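PDB 2OBN: DUF1611 domain-containing protein from Anabaena variabilis, which is of unknown function but pairs a Rossmann-like domain with a P-loop domain, which suggests that it binds a nucleotide. Local coordinates for the interface of chains A and B. Residues are numbered along the deposited sequence; one frame, centred on the assembly and turned at random. Chains: chain A/B, Hypothetical protein.

The interface of chains A and B. Residues chain A 208-209, 211-212, 243, 247; chain B 204, 208, 241, 243-244.
B:Thr243 and A:Val208 meet across the two-fold symmetric interface between two copies of this DUF1611 protein, in the P-loop domain, where CG1 of A:Val208 packs on CB of B:Thr243 at 3.9 Å; whether the pair forms in solution the structure alone does not show. A chi1 of -69° sets OG1 of B:Thr243 beside the backbone N and leaves the methyl CG2 anti to it, turned towards its symmetry mate, CG2 of A:Thr243, at 3.5 Å; the two threonines cross at about a right angle. The ring of A:Pro247 packs against the same side chain, its CB 3.6 Å from the hydroxyl OG1. That hydroxyl is linked to water 2, which also contacts the carbonyl O of A:Val208, the backbone N of A:Ala212 and the carbonyl O of B:Gly241. Water 2 thus bridges polar groups of both chains, and water 1 beside it joins A:Asp209 O to B:Gly241 O. A:Val208, first residue of helix 208-222, extends CG1 to CB of B:Ala244 (3.8 Å), while its CB lies over the backbone of B:Asp204. B:Val208 puts CG2 3.6 Å from CB of A:Ala211, and its CG1 leans on the methyl of A:Thr243, the counterpart of the A:Val208-B:Thr243 contact.

Next along the helix, the backbone N of A:Asp209 donates to the carbonyl O of B:Asp204 (2.8 Å), approaching 16° from the carbonyl plane. The two aspartate side chains run alongside each other, pointing the same way, with stacked carboxylates 16° apart and OD2 to OD2 at 3.4 Å. Such closeness may raise the proton affinity of one of them. An alanine in place of A:Asp209 would probably leave the B:Asp204 carboxylate without its stacked neighbour and freer to turn.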
loop_
_atom_site.group_PDB
_atom_site.type_symbol
_atom_site.label_atom_id
_atom_site.label_comp_id
_atom_site.label_asym_id
_atom_site.label_seq_id
_atom_site.Cartn_x
_atom_site.Cartn_y
_atom_site.Cartn_z
ATOM N N VAL A 208 3.250 1.601 -2.751
ATOM C CA VAL A 208 2.384 2.166 -1.681
ATOM C C VAL A 208 2.113 3.678 -1.848
ATOM O O VAL A 208 0.960 4.129 -1.745
ATOM C CB VAL A 208 2.990 1.851 -0.265
ATOM C CG1 VAL A 208 2.464 2.784 0.818
ATOM C CG2 VAL A 208 2.742 0.400 0.112
ATOM N N ASP A 209 3.168 4.435 -2.127
ATOM C CA ASP A 209 3.055 5.884 -2.279
ATOM C C ASP A 209 2.052 6.318 -3.365
ATOM O O ASP A 209 1.360 7.340 -3.193
ATOM C CB ASP A 209 4.425 6.519 -2.593
ATOM C CG ASP A 209 4.597 7.899 -1.956
ATOM O OD1 ASP A 209 3.678 8.353 -1.221
ATOM O OD2 ASP A 209 5.679 8.503 -2.154
ATOM N N ALA A 211 -0.455 4.140 -4.876
ATOM C CA ALA A 211 -1.608 3.276 -4.892
ATOM C C ALA A 211 -2.953 4.047 -4.926
ATOM O O ALA A 211 -3.828 3.723 -5.722
ATOM C CB ALA A 211 -1.542 2.357 -3.694
ATOM N N ALA A 212 -3.121 5.043 -4.064
ATOM C CA ALA A 212 -4.339 5.843 -4.092
ATOM C C ALA A 212 -4.466 6.573 -5.434
ATOM O O ALA A 212 -5.557 6.623 -6.030
ATOM C CB ALA A 212 -4.364 6.817 -2.946
ATOM N N THR A 243 -3.421 -4.745 2.395
ATOM C CA THR A 243 -3.272 -3.288 2.288
ATOM C C THR A 243 -4.244 -2.620 1.302
ATOM O O THR A 243 -4.714 -1.502 1.544
ATOM C CB THR A 243 -1.837 -2.969 1.837
ATOM O OG1 THR A 243 -0.931 -3.313 2.888
ATOM C CG2 THR A 243 -1.652 -1.507 1.502
ATOM N N PRO A 247 -6.176 2.194 -0.241
ATOM C CA PRO A 247 -6.064 2.986 -1.456
ATOM C C PRO A 247 -7.310 2.946 -2.327
ATOM O O PRO A 247 -7.601 3.947 -2.977
ATOM C CB PRO A 247 -4.834 2.404 -2.167
ATOM C CG PRO A 247 -4.543 1.119 -1.493
ATOM C CD PRO A 247 -5.048 1.258 -0.104
ATOM N N ASP B 204 7.091 3.223 1.435
ATOM C CA ASP B 204 6.252 3.857 0.398
ATOM C C ASP B 204 6.624 3.484 -1.038
ATOM O O ASP B 204 5.880 3.795 -1.973
ATOM C CB ASP B 204 6.129 5.374 0.587
ATOM C CG ASP B 204 7.410 6.146 0.266
ATOM O OD1 ASP B 204 8.401 5.586 -0.219
ATOM O OD2 ASP B 204 7.403 7.368 0.507
ATOM N N VAL B 208 2.139 -2.774 -3.046
ATOM C CA VAL B 208 1.016 -2.941 -2.108
ATOM C C VAL B 208 0.928 -4.356 -1.515
ATOM O O VAL B 208 0.857 -4.509 -0.291
ATOM C CB VAL B 208 -0.315 -2.478 -2.766
ATOM C CG1 VAL B 208 -1.556 -3.015 -2.051
ATOM C CG2 VAL B 208 -0.367 -0.962 -2.838
ATOM N N GLY B 241 -4.195 10.746 -0.042
ATOM C CA GLY B 241 -3.332 9.969 -0.934
ATOM C C GLY B 241 -2.418 8.970 -0.253
ATOM O O GLY B 241 -1.681 8.255 -0.942
ATOM N N THR B 243 -1.350 5.655 2.103
ATOM C CA THR B 243 -1.655 4.243 2.308
ATOM C C THR B 243 -0.822 3.608 3.410
ATOM O O THR B 243 -1.291 2.697 4.082
ATOM C CB THR B 243 -1.348 3.461 0.973
ATOM O OG1 THR B 243 -2.281 3.831 -0.047
ATOM C CG2 THR B 243 -1.383 1.965 1.131
ATOM N N ALA B 244 0.404 4.096 3.602
ATOM C CA ALA B 244 1.415 3.396 4.414
ATOM C C ALA B 244 1.106 3.094 5.866
ATOM O O ALA B 244 1.733 2.219 6.463
ATOM C CB ALA B 244 2.754 4.133 4.321
HETATM O O HOH W 1 -1.214 8.000 -3.745
HETATM O O HOH W 2 -1.303 5.643 -1.629
HETATM O O HOH W 3 0.357 -5.444 2.298
#